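Local atomic coordinates of xyloglucanase (PDB entry 2JEP), a protein that hydrolyses xyloglucan, a plant cell-wall polysaccharide, probably by internal cleavage of its beta-1,4-glucan backbone as a glycoside hydrolase of family 5. Residues Ala33-Ile38 and Gly316-Ile321; Ser40-Gly45 and Gly123-Ile128; Gln114-Ala119 and Thr166-Tyr171; Ala346-Ala351 and Met356-Trp361. All coordinates share one frame; numbering follows the deposited sequence.

In the fold
From the N terminus the chain enters helix 35-42, which serves both contact 1 and contact 2. Contact 1 pairs its beginning with the entry to strand 319-324, 278 residues later, and so encloses contacts 2 and 3. Contact 2 sets the end of the same helix on strand 125-128. Contact 3 crosses contact 2 along the chain: helix 106-120 precedes that strand, helix 150-167 follows it, and the residues after the second helix fold back onto the first. Contact 4 comes in series, a short loop that lays helix 336-353 on the last strand. That strand hydrogen-bonds to 319-324 on one side and 45-48 on the other, closing the eight-stranded barrel.

Contact 1 of 4, residues Ala33-Ile38 and Gly316-Ile321; sequences ADASQI and GYPVVI
Ala35, in the first turn of helix 35-42, sits against the run of chain that leads into strand 319-324, and its methyl group does most of the touching. Ala35 CB lies 3.3 Å from Gly316 O and 3.8 Å from Pro318 CG, so one small group fits against both a peptide oxygen and a proline ring. Ala35 also lends its backbone: Ala35 O approaches Pro318 CG at 3.7 Å. One turn on, Ile38 reaches the same ring carbon, its CG2 standing 3.9 Å from Pro318 CG, with the two side chains crossing at about a right angle. Because CG1 is anti to the backbone N (chi1 -171°), it is the CG2 branch that is left to meet the proline. No hydrogen bond joins the two segments; the contact is van der Waals packing. Trp221 and Met260 pack on both Ile38 and Pro318 and complete this inner, close-fitting side.

The outer side is looser and polar. Asp34 caps the helix: its OD2 accepts from Gln37 N at 3.0 Å, nearly straight, and more weakly from Ser36 N. Ser36 and Gln37 are exposed to solvent, and Ser36 points away from the strand segment; Gln37 NE2 bonds along the helix to Glu41. On the facing segment, Gly316, with positive phi, ends the preceding helix in a Schellman motif just before the chain becomes strand. A short N-terminal helix laid against the start of a barrel strand in this way belongs to the floor of a (beta/alpha)8 barrel, the fold of family 5 glycoside hydrolases.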
loop_
_atom_site.group_PDB
_atom_site.type_symbol
_atom_site.label_atom_id
_atom_site.label_comp_id
_atom_site.label_asym_id
_atom_site.label_seq_id
_atom_site.Cartn_x
_atom_site.Cartn_y
_atom_site.Cartn_z
ATOM N N ALA A 33 -8.257 12.032 -14.959
ATOM C CA ALA A 33 -9.426 11.425 -14.260
ATOM C C ALA A 33 -9.656 12.178 -12.989
ATOM O O ALA A 33 -8.689 12.504 -12.278
ATOM C CB ALA A 33 -9.156 9.947 -13.932
ATOM N N ASP A 34 -10.919 12.449 -12.678
ATOM C CA ASP A 34 -11.279 13.051 -11.405
ATOM C C ASP A 34 -11.362 11.963 -10.325
ATOM O O ASP A 34 -11.124 10.779 -10.615
ATOM C CB ASP A 34 -12.562 13.909 -11.524
ATOM C CG ASP A 34 -13.837 13.103 -11.719
ATOM O OD1 ASP A 34 -14.850 13.741 -12.124
ATOM O OD2 ASP A 34 -13.874 11.869 -11.491
ATOM N N ALA A 35 -11.718 12.352 -9.102
ATOM C CA ALA A 35 -11.651 11.451 -7.943
ATOM C C ALA A 35 -12.542 10.224 -8.070
ATOM O O ALA A 35 -12.201 9.150 -7.574
ATOM C CB ALA A 35 -11.987 12.207 -6.650
ATOM N N SER A 36 -13.670 10.358 -8.753
ATOM C CA SER A 36 -14.583 9.235 -8.898
ATOM C C SER A 36 -14.124 8.329 -10.031
ATOM O O SER A 36 -14.129 7.088 -9.917
ATOM C CB SER A 36 -15.997 9.725 -9.175
ATOM O OG SER A 36 -16.520 10.374 -8.025
ATOM N N GLN A 37 -13.683 8.948 -11.116
ATOM C CA GLN A 37 -13.275 8.200 -12.294
ATOM C C GLN A 37 -12.003 7.386 -12.019
ATOM O O GLN A 37 -11.846 6.269 -12.533
ATOM C CB GLN A 37 -13.022 9.148 -13.465
ATOM C CG GLN A 37 -12.643 8.476 -14.757
ATOM C CD GLN A 37 -13.716 7.550 -15.317
ATOM O OE1 GLN A 37 -14.900 7.617 -14.939
ATOM N NE2 GLN A 37 -13.304 6.672 -16.229
ATOM N N ILE A 38 -11.078 7.941 -11.235
ATOM C CA ILE A 38 -9.797 7.228 -11.031
ATOM C C ILE A 38 -10.047 5.910 -10.279
ATOM O O ILE A 38 -9.470 4.877 -10.599
ATOM C CB ILE A 38 -8.734 8.097 -10.350
ATOM C CG1 ILE A 38 -7.379 7.345 -10.383
ATOM C CG2 ILE A 38 -9.153 8.479 -8.928
ATOM C CD1 ILE A 38 -6.141 8.179 -10.425
ATOM N N GLY A 316 -14.016 14.368 -1.531
ATOM C CA GLY A 316 -13.327 14.396 -2.810
ATOM C C GLY A 316 -11.962 13.714 -2.832
ATOM O O GLY A 316 -11.252 13.781 -3.837
ATOM N N TYR A 317 -11.603 13.016 -1.753
ATOM C CA TYR A 317 -10.345 12.264 -1.713
ATOM C C TYR A 317 -10.621 10.786 -1.998
ATOM O O TYR A 317 -11.312 10.135 -1.213
ATOM C CB TYR A 317 -9.692 12.374 -0.338
ATOM C CG TYR A 317 -9.314 13.774 0.064
ATOM C CD1 TYR A 317 -8.093 14.302 -0.302
ATOM C CD2 TYR A 317 -10.169 14.573 0.820
ATOM C CE1 TYR A 317 -7.726 15.583 0.033
ATOM C CE2 TYR A 317 -9.806 15.865 1.178
ATOM C CZ TYR A 317 -8.573 16.363 0.795
ATOM O OH TYR A 317 -8.184 17.627 1.155
ATOM N N PRO A 318 -10.071 10.257 -3.091
ATOM C CA PRO A 318 -10.122 8.802 -3.223
ATOM C C PRO A 318 -9.427 8.125 -2.041
ATOM O O PRO A 318 -8.486 8.669 -1.478
ATOM C CB PRO A 318 -9.330 8.538 -4.513
ATOM C CG PRO A 318 -9.402 9.824 -5.280
ATOM C CD PRO A 318 -9.348 10.882 -4.209
ATOM N N VAL A 319 -9.901 6.940 -1.693
ATOM C CA VAL A 319 -9.269 6.099 -0.683
ATOM C C VAL A 319 -8.761 4.841 -1.363
ATOM O O VAL A 319 -9.460 4.239 -2.183
ATOM C CB VAL A 319 -10.256 5.759 0.447
ATOM C CG1 VAL A 319 -9.705 4.691 1.393
ATOM C CG2 VAL A 319 -10.590 7.034 1.230
ATOM N N VAL A 320 -7.518 4.494 -1.027
ATOM C CA VAL A 320 -6.913 3.253 -1.463
ATOM C C VAL A 320 -6.649 2.384 -0.240
ATOM O O VAL A 320 -5.874 2.785 0.643
ATOM C CB VAL A 320 -5.589 3.525 -2.230
ATOM C CG1 VAL A 320 -4.927 2.203 -2.659
ATOM C CG2 VAL A 320 -5.840 4.435 -3.449
ATOM N N ILE A 321 -7.297 1.223 -0.201
ATOM C CA ILE A 321 -7.010 0.238 0.815
ATOM C C ILE A 321 -5.815 -0.529 0.241
ATOM O O ILE A 321 -5.946 -1.527 -0.490
ATOM C CB ILE A 321 -8.205 -0.678 1.107
ATOM C CG1 ILE A 321 -9.433 0.160 1.514
ATOM C CG2 ILE A 321 -7.825 -1.716 2.167
ATOM C CD1 ILE A 321 -9.293 1.043 2.756
#

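Contact 2 of 4, residues Ser40-Gly45 and Gly123-Ile128; sequences SEMGAG and GLYVII
Tyr125 is held by two consecutive residues of helix 35-42, Glu41 at its hydroxyl and Met42 over its ring. The phenol donates to Glu41 in a short bond, Tyr125 OH to Glu41 OE1 2.5 Å. OE1 lies near the ring plane, at the edge, yet the carboxylate itself is turned 56° from that plane and receives the bond on its anti side, 27° out of its own plane. Nearer the helix, Glu41 CB rests 3.6 Å from Tyr125 CE1. Met42 CG sits over a face, 3.8 Å from the centroid of the Tyr125 ring, a CH-pi contact. Its SD follows at 4.9 Å from that centroid in an oblique Met-aromatic approach. A bend at chi3 (75°) then carries CE to Ile127, with Met42 CE 4.1 Å from Ile127 CD1.

A second shell steadies both partners. Gln37 NE2 bonds to Glu41 OE2, so both carboxylate oxygens are engaged, while Ser85 OG bonds to Met42 O. A phenylalanine in place of Tyr125 would probably keep the bed for Met42 but leave Glu41 OE1 without the donor that ties this carboxylate to the strand.

Met42 also packs on Ile176 of strand 175-178, and the backbone of Tyr125 is bonded to Lys84 and Ile86, beside and within strand 85-88. The helix end thus lies against the starts of neighbouring barrel strands.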
loop_
_atom_site.group_PDB
_atom_site.type_symbol
_atom_site.label_atom_id
_atom_site.label_comp_id
_atom_site.label_asym_id
_atom_site.label_seq_id
_atom_site.Cartn_x
_atom_site.Cartn_y
_atom_site.Cartn_z
ATOM N N SER A 40 -12.725 4.007 -10.343
ATOM C CA SER A 40 -13.243 3.079 -11.322
ATOM C C SER A 40 -12.146 2.460 -12.199
ATOM O O SER A 40 -12.106 1.234 -12.397
ATOM C CB SER A 40 -14.290 3.792 -12.181
ATOM O OG SER A 40 -15.300 4.318 -11.339
ATOM N N GLU A 41 -11.265 3.309 -12.720
ATOM C CA GLU A 41 -10.226 2.855 -13.619
ATOM C C GLU A 41 -9.199 1.962 -12.931
ATOM O O GLU A 41 -8.625 1.092 -13.567
ATOM C CB GLU A 41 -9.548 4.026 -14.302
ATOM C CG GLU A 41 -10.472 4.787 -15.236
ATOM C CD GLU A 41 -9.758 5.842 -16.041
ATOM O OE1 GLU A 41 -8.516 5.945 -15.951
ATOM O OE2 GLU A 41 -10.443 6.585 -16.783
ATOM N N MET A 42 -8.957 2.200 -11.648
ATOM C CA MET A 42 -7.955 1.418 -10.910
ATOM C C MET A 42 -8.406 -0.016 -10.610
ATOM O O MET A 42 -7.577 -0.880 -10.329
ATOM C CB MET A 42 -7.583 2.138 -9.607
ATOM C CG MET A 42 -6.703 3.363 -9.879
ATOM S SD MET A 42 -6.219 4.230 -8.376
ATOM C CE MET A 42 -4.963 3.109 -7.721
ATOM N N GLY A 43 -9.718 -0.267 -10.599
ATOM C CA GLY A 43 -10.224 -1.611 -10.408
ATOM C C GLY A 43 -9.718 -2.225 -9.120
ATOM O O GLY A 43 -9.707 -1.582 -8.064
ATOM N N ALA A 44 -9.353 -3.507 -9.203
ATOM C CA ALA A 44 -8.736 -4.234 -8.101
ATOM C C ALA A 44 -7.235 -4.164 -8.299
ATOM O O ALA A 44 -6.719 -4.329 -9.412
ATOM C CB ALA A 44 -9.198 -5.684 -8.062
ATOM N N GLY A 45 -6.527 -3.903 -7.222
ATOM C CA GLY A 45 -5.079 -3.864 -7.264
ATOM C C GLY A 45 -4.389 -5.063 -6.656
ATOM O O GLY A 45 -4.993 -5.858 -5.948
ATOM N N GLY A 123 -0.352 -0.724 -19.484
ATOM C CA GLY A 123 -1.596 0.024 -19.346
ATOM C C GLY A 123 -2.147 0.031 -17.929
ATOM O O GLY A 123 -3.262 0.498 -17.707
ATOM N N LEU A 124 -1.374 -0.481 -16.969
ATOM C CA LEU A 124 -1.853 -0.592 -15.588
ATOM C C LEU A 124 -1.594 0.698 -14.821
ATOM O O LEU A 124 -0.688 1.447 -15.157
ATOM C CB LEU A 124 -1.117 -1.744 -14.904
ATOM C CG LEU A 124 -1.351 -3.111 -15.546
ATOM C CD1 LEU A 124 -0.374 -4.129 -14.996
ATOM C CD2 LEU A 124 -2.792 -3.608 -15.357
ATOM N N TYR A 125 -2.383 0.936 -13.777
ATOM C CA TYR A 125 -2.042 1.927 -12.777
ATOM C C TYR A 125 -0.920 1.337 -11.919
ATOM O O TYR A 125 -0.873 0.118 -11.689
ATOM C CB TYR A 125 -3.252 2.253 -11.902
ATOM C CG TYR A 125 -4.168 3.267 -12.541
ATOM C CD1 TYR A 125 -5.142 2.887 -13.463
ATOM C CD2 TYR A 125 -4.047 4.611 -12.246
ATOM C CE1 TYR A 125 -5.947 3.839 -14.084
ATOM C CE2 TYR A 125 -4.856 5.550 -12.841
ATOM C CZ TYR A 125 -5.794 5.169 -13.748
ATOM O OH TYR A 125 -6.603 6.152 -14.329
ATOM N N VAL A 126 -0.043 2.208 -11.450
ATOM C CA VAL A 126 1.127 1.800 -10.698
ATOM C C VAL A 126 1.302 2.748 -9.530
ATOM O O VAL A 126 1.202 3.969 -9.717
ATOM C CB VAL A 126 2.399 1.855 -11.568
ATOM C CG1 VAL A 126 3.611 1.328 -10.784
ATOM C CG2 VAL A 126 2.209 1.079 -12.868
ATOM N N ILE A 127 1.557 2.187 -8.340
ATOM C CA ILE A 127 1.855 2.984 -7.159
ATOM C C ILE A 127 3.275 2.628 -6.710
ATOM O O ILE A 127 3.582 1.441 -6.576
ATOM C CB ILE A 127 0.883 2.660 -6.004
ATOM C CG1 ILE A 127 -0.578 2.910 -6.407
ATOM C CG2 ILE A 127 1.281 3.429 -4.720
ATOM C CD1 ILE A 127 -1.600 2.289 -5.455
ATOM N N ILE A 128 4.126 3.630 -6.485
ATOM C CA ILE A 128 5.450 3.422 -5.884
ATOM C C ILE A 128 5.525 4.220 -4.588
ATOM O O ILE A 128 4.967 5.311 -4.486
ATOM C CB ILE A 128 6.627 3.785 -6.807
ATOM C CG1 ILE A 128 6.581 5.240 -7.263
ATOM C CG2 ILE A 128 6.664 2.810 -7.954
ATOM C CD1 ILE A 128 7.786 5.644 -8.120
#

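Contact 3 of 4, residues Gln114-Ala119 and Thr166-Tyr171; sequences QVVDYA and TKFSNY
Tyr171 and Asp117 join two outer helices of the (beta/alpha)8 barrel: helix 106-120 supplies the carboxylate, and the type I turn from Phe168 to Tyr171, just past helix 150-167, supplies the phenol. The hydroxyl donates in a short bond, Tyr171 OH to Asp117 OD1 2.5 Å. Ring and carboxylate lie nearly coplanar, 16° apart, although the side chains themselves cross at about a right angle. Asp117 OD1 lies at the ring edge, 3.2 Å from Tyr171 CE2, and takes the hydroxyl on the syn side of the carboxylate, 19° out of the carboxylate plane. Gln113 NE2 is a further partner of the hydroxyl, which helps fix its position.

Beneath this polar pair Val116 splits its two methyls between the rings. With CG1 anti to the backbone N (chi1 163°), that branch goes to Tyr171 CE2 at 3.9 Å, while Val116 CG2 meets Phe168 CE1 at the same distance, both obliquely. A leucine in place of Tyr171 would probably leave Asp117 and Gln113 without their shared hydroxyl and uncover part of Phe168. On the inner side, Ile128 of strand 125-128 touches Val116 and Phe168. Within the turn the two rings also meet: Phe168 CD1 lies 3.7 Å above the plane of the Tyr171 ring, toward its rim.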
loop_
_atom_site.group_PDB
_atom_site.type_symbol
_atom_site.label_atom_id
_atom_site.label_comp_id
_atom_site.label_asym_id
_atom_site.label_seq_id
_atom_site.Cartn_x
_atom_site.Cartn_y
_atom_site.Cartn_z
ATOM N N GLN A 114 12.662 0.242 -14.295
ATOM C CA GLN A 114 12.386 -0.898 -15.152
ATOM C C GLN A 114 11.141 -1.664 -14.658
ATOM O O GLN A 114 10.282 -2.045 -15.447
ATOM C CB GLN A 114 13.618 -1.802 -15.224
ATOM C CG GLN A 114 13.566 -2.843 -16.302
ATOM C CD GLN A 114 13.865 -2.315 -17.699
ATOM O OE1 GLN A 114 13.982 -3.089 -18.649
ATOM N NE2 GLN A 114 13.971 -1.002 -17.837
ATOM N N VAL A 115 11.048 -1.887 -13.358
ATOM C CA VAL A 115 9.932 -2.627 -12.811
ATOM C C VAL A 115 8.624 -1.831 -12.964
ATOM O O VAL A 115 7.573 -2.399 -13.330
ATOM C CB VAL A 115 10.223 -3.024 -11.355
ATOM C CG1 VAL A 115 9.009 -3.711 -10.691
ATOM C CG2 VAL A 115 11.446 -3.968 -11.306
ATOM N N VAL A 116 8.672 -0.526 -12.696
ATOM C CA VAL A 116 7.521 0.335 -12.968
ATOM C C VAL A 116 7.078 0.154 -14.416
ATOM O O VAL A 116 5.889 0.004 -14.700
ATOM C CB VAL A 116 7.843 1.798 -12.665
ATOM C CG1 VAL A 116 6.802 2.741 -13.334
ATOM C CG2 VAL A 116 7.919 2.020 -11.170
ATOM N N ASP A 117 8.036 0.192 -15.348
ATOM C CA ASP A 117 7.682 0.074 -16.748
ATOM C C ASP A 117 7.011 -1.257 -17.097
ATOM O O ASP A 117 6.162 -1.314 -17.988
ATOM C CB ASP A 117 8.916 0.265 -17.624
ATOM C CG ASP A 117 9.391 1.695 -17.706
ATOM O OD1 ASP A 117 8.621 2.603 -17.331
ATOM O OD2 ASP A 117 10.529 1.870 -18.239
ATOM N N TYR A 118 7.367 -2.346 -16.409
ATOM C CA TYR A 118 6.691 -3.618 -16.675
ATOM C C TYR A 118 5.187 -3.480 -16.535
ATOM O O TYR A 118 4.448 -4.094 -17.269
ATOM C CB TYR A 118 7.141 -4.733 -15.726
ATOM C CG TYR A 118 8.603 -5.134 -15.756
ATOM C CD1 TYR A 118 9.432 -4.789 -16.791
ATOM C CD2 TYR A 118 9.151 -5.860 -14.708
ATOM C CE1 TYR A 118 10.786 -5.151 -16.779
ATOM C CE2 TYR A 118 10.468 -6.238 -14.710
ATOM C CZ TYR A 118 11.293 -5.865 -15.733
ATOM O OH TYR A 118 12.618 -6.237 -15.681
ATOM N N ALA A 119 4.749 -2.703 -15.548
ATOM C CA ALA A 119 3.315 -2.463 -15.297
ATOM C C ALA A 119 2.785 -1.295 -16.117
ATOM O O ALA A 119 1.726 -1.391 -16.758
ATOM C CB ALA A 119 3.061 -2.212 -13.802
ATOM N N THR A 166 11.762 13.308 -9.786
ATOM C CA THR A 166 12.457 13.738 -11.001
ATOM C C THR A 166 12.621 12.556 -11.980
ATOM O O THR A 166 12.397 12.703 -13.181
ATOM C CB THR A 166 13.781 14.376 -10.653
ATOM O OG1 THR A 166 13.532 15.574 -9.919
ATOM C CG2 THR A 166 14.590 14.722 -11.903
ATOM N N LYS A 167 12.969 11.381 -11.472
ATOM C CA LYS A 167 13.188 10.208 -12.333
ATOM C C LYS A 167 11.921 9.868 -13.126
ATOM O O LYS A 167 11.980 9.431 -14.277
ATOM C CB LYS A 167 13.586 9.001 -11.455
ATOM C CG LYS A 167 14.014 7.734 -12.170
ATOM C CD LYS A 167 15.350 7.907 -12.838
ATOM C CE LYS A 167 15.839 6.613 -13.470
ATOM N NZ LYS A 167 17.022 6.899 -14.317
ATOM N N PHE A 168 10.754 10.071 -12.503
ATOM C CA PHE A 168 9.485 9.663 -13.090
ATOM C C PHE A 168 8.606 10.818 -13.575
ATOM O O PHE A 168 7.412 10.656 -13.826
ATOM C CB PHE A 168 8.725 8.823 -12.054
ATOM C CG PHE A 168 9.352 7.475 -11.793
ATOM C CD1 PHE A 168 9.148 6.430 -12.679
ATOM C CD2 PHE A 168 10.163 7.267 -10.694
ATOM C CE1 PHE A 168 9.767 5.216 -12.481
ATOM C CE2 PHE A 168 10.773 6.052 -10.462
ATOM C CZ PHE A 168 10.563 5.011 -11.380
ATOM N N SER A 169 9.213 11.984 -13.797
ATOM C CA SER A 169 8.403 13.163 -14.054
ATOM C C SER A 169 7.566 13.120 -15.310
ATOM O O SER A 169 6.500 13.741 -15.339
ATOM C CB SER A 169 9.252 14.427 -14.055
ATOM O OG SER A 169 10.106 14.443 -15.175
ATOM N N ASN A 170 7.991 12.356 -16.319
ATOM C CA ASN A 170 7.255 12.345 -17.574
ATOM C C ASN A 170 6.151 11.284 -17.647
ATOM O O ASN A 170 5.412 11.220 -18.630
ATOM C CB ASN A 170 8.227 12.233 -18.750
ATOM C CG ASN A 170 9.184 13.432 -18.838
ATOM O OD1 ASN A 170 8.798 14.573 -18.582
ATOM N ND2 ASN A 170 10.437 13.161 -19.176
ATOM N N TYR A 171 6.011 10.476 -16.602
ATOM C CA TYR A 171 4.954 9.473 -16.583
ATOM C C TYR A 171 3.585 10.111 -16.371
ATOM O O TYR A 171 3.453 11.088 -15.637
ATOM C CB TYR A 171 5.212 8.456 -15.463
ATOM C CG TYR A 171 6.334 7.508 -15.791
ATOM C CD1 TYR A 171 7.655 7.949 -15.917
ATOM C CD2 TYR A 171 6.090 6.154 -16.003
ATOM C CE1 TYR A 171 8.681 7.084 -16.242
ATOM C CE2 TYR A 171 7.127 5.278 -16.317
ATOM C CZ TYR A 171 8.426 5.744 -16.450
ATOM O OH TYR A 171 9.488 4.932 -16.777
#

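Contact 4 of 4, residues Ala346-Ala351 and Met356-Trp361; sequences AVTAKA and MVPVYW
This is a buried helix-on-strand contact between neighbours in sequence: in helix 336-353, Ala351 rests on Met356 and Pro358, and Thr348 on Pro358, near the start of the last barrel strand. Four residues separate the segments, and a backbone bond ties the last turns of the helix to the residue just ahead of the strand. Met356 N donates to Ala351 O at 2.9 Å, almost straight at the hydrogen (169°), though the donor is tilted 32° from the carbonyl plane.

Van der Waals contacts carry the rest. The methyl of Ala351 points at the strand and is wedged there, its CB 3.7 Å from Pro358 CB and also against a carbonyl oxygen, 3.4 Å from Met356 O. One turn back, Thr348 CG2 comes to 3.9 Å from Pro358 CG, the two side chains crossing at about a right angle. Thr348 has OG1 beside its backbone N (chi1 -59°), where it bonds back to Ala344 O within the helix; this satisfies the buried hydroxyl and leaves the methyl to face the proline. The pyrrolidine ring is therefore met by two residues of the helix, one turn apart.

Val357 and Val359 point from the helix, and Val359 packs on Val320 and Asn47. Across the sheet, the backbone of Val357 hydrogen-bonds to Val319 and Ile321 of the neighbouring strand, and Pro358 O accepts from Gly45 N, so the proline lies in the sheet while its ring is turned toward the helix. The arrangement is that of the final beta-alpha-beta crossover of a (beta/alpha)8 barrel, the helix packed outside the strand it leads into.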
loop_
_atom_site.group_PDB
_atom_site.type_symbol
_atom_site.label_atom_id
_atom_site.label_comp_id
_atom_site.label_asym_id
_atom_site.label_seq_id
_atom_site.Cartn_x
_atom_site.Cartn_y
_atom_site.Cartn_z
ATOM N N ALA A 346 -15.361 -10.252 0.456
ATOM C CA ALA A 346 -16.062 -9.301 1.299
ATOM C C ALA A 346 -15.319 -7.961 1.345
ATOM O O ALA A 346 -15.939 -6.890 1.233
ATOM C CB ALA A 346 -16.263 -9.880 2.686
ATOM N N VAL A 347 -13.996 -7.997 1.518
ATOM C CA VAL A 347 -13.235 -6.748 1.592
ATOM C C VAL A 347 -13.312 -6.033 0.249
ATOM O O VAL A 347 -13.501 -4.815 0.190
ATOM C CB VAL A 347 -11.769 -7.011 2.034
ATOM C CG1 VAL A 347 -10.921 -5.750 1.865
ATOM C CG2 VAL A 347 -11.714 -7.557 3.473
ATOM N N THR A 348 -13.152 -6.788 -0.846
ATOM C CA THR A 348 -13.201 -6.180 -2.189
ATOM C C THR A 348 -14.570 -5.554 -2.430
ATOM O O THR A 348 -14.665 -4.405 -2.899
ATOM C CB THR A 348 -12.868 -7.223 -3.272
ATOM O OG1 THR A 348 -11.552 -7.740 -3.023
ATOM C CG2 THR A 348 -12.932 -6.628 -4.642
ATOM N N ALA A 349 -15.625 -6.306 -2.115
ATOM C CA ALA A 349 -16.990 -5.806 -2.343
ATOM C C ALA A 349 -17.265 -4.591 -1.480
ATOM O O ALA A 349 -17.992 -3.688 -1.890
ATOM C CB ALA A 349 -18.001 -6.888 -2.029
ATOM N N LYS A 350 -16.721 -4.557 -0.263
ATOM C CA LYS A 350 -16.988 -3.404 0.621
ATOM C C LYS A 350 -16.269 -2.176 0.094
ATOM O O LYS A 350 -16.794 -1.058 0.157
ATOM C CB LYS A 350 -16.533 -3.707 2.046
ATOM C CG LYS A 350 -17.058 -2.714 3.077
ATOM C CD LYS A 350 -18.583 -2.744 3.214
ATOM C CE LYS A 350 -19.061 -4.005 3.888
ATOM N NZ LYS A 350 -20.554 -4.090 3.800
ATOM N N ALA A 351 -15.035 -2.372 -0.381
ATOM C CA ALA A 351 -14.340 -1.274 -1.071
ATOM C C ALA A 351 -15.141 -0.770 -2.269
ATOM O O ALA A 351 -15.289 0.445 -2.473
ATOM C CB ALA A 351 -12.939 -1.711 -1.511
ATOM N N MET A 356 -13.877 2.898 -3.099
ATOM C CA MET A 356 -12.464 2.960 -2.773
ATOM C C MET A 356 -11.750 1.756 -3.383
ATOM O O MET A 356 -12.388 0.786 -3.789
ATOM C CB MET A 356 -12.267 3.067 -1.266
ATOM C CG MET A 356 -12.976 1.993 -0.458
ATOM S SD MET A 356 -12.941 2.197 1.323
ATOM C CE MET A 356 -13.993 3.646 1.514
ATOM N N VAL A 357 -10.422 1.846 -3.513
ATOM C CA VAL A 357 -9.684 0.857 -4.300
ATOM C C VAL A 357 -9.117 -0.226 -3.396
ATOM O O VAL A 357 -8.324 0.080 -2.511
ATOM C CB VAL A 357 -8.512 1.501 -5.061
ATOM C CG1 VAL A 357 -7.741 0.455 -5.873
ATOM C CG2 VAL A 357 -8.983 2.661 -5.954
ATOM N N PRO A 358 -9.493 -1.490 -3.623
ATOM C CA PRO A 358 -8.919 -2.568 -2.823
ATOM C C PRO A 358 -7.666 -3.125 -3.494
ATOM O O PRO A 358 -7.723 -3.492 -4.665
ATOM C CB PRO A 358 -10.033 -3.603 -2.815
ATOM C CG PRO A 358 -10.725 -3.440 -4.146
ATOM C CD PRO A 358 -10.493 -1.998 -4.589
ATOM N N VAL A 359 -6.551 -3.163 -2.766
ATOM C CA VAL A 359 -5.286 -3.657 -3.295
ATOM C C VAL A 359 -4.780 -4.850 -2.468
ATOM O O VAL A 359 -4.447 -4.704 -1.307
ATOM C CB VAL A 359 -4.216 -2.531 -3.321
ATOM C CG1 VAL A 359 -2.962 -2.984 -4.058
ATOM C CG2 VAL A 359 -4.791 -1.232 -3.957
ATOM N N TYR A 360 -4.785 -6.044 -3.074
ATOM C CA TYR A 360 -4.467 -7.282 -2.381
ATOM C C TYR A 360 -2.977 -7.380 -2.055
ATOM O O TYR A 360 -2.135 -7.051 -2.881
ATOM C CB TYR A 360 -4.902 -8.480 -3.270
ATOM C CG TYR A 360 -4.611 -9.794 -2.620
ATOM C CD1 TYR A 360 -5.464 -10.309 -1.643
ATOM C CD2 TYR A 360 -3.432 -10.480 -2.895
ATOM C CE1 TYR A 360 -5.152 -11.478 -0.977
ATOM C CE2 TYR A 360 -3.119 -11.639 -2.247
ATOM C CZ TYR A 360 -3.967 -12.134 -1.282
ATOM O OH TYR A 360 -3.625 -13.275 -0.583
ATOM N N TRP A 361 -2.671 -7.882 -0.850
ATOM C CA TRP A 361 -1.297 -8.084 -0.424
ATOM C C TRP A 361 -0.825 -9.487 -0.812
ATOM O O TRP A 361 -1.235 -10.460 -0.217
ATOM C CB TRP A 361 -1.125 -7.887 1.094
ATOM C CG TRP A 361 0.279 -8.152 1.499
ATOM C CD1 TRP A 361 0.749 -9.233 2.164
ATOM C CD2 TRP A 361 1.432 -7.369 1.148
ATOM N NE1 TRP A 361 2.127 -9.180 2.272
ATOM C CE2 TRP A 361 2.570 -8.042 1.640
ATOM C CE3 TRP A 361 1.608 -6.155 0.493
ATOM C CZ2 TRP A 361 3.852 -7.533 1.489
ATOM C CZ3 TRP A 361 2.885 -5.654 0.344
ATOM C CH2 TRP A 361 3.989 -6.344 0.824
#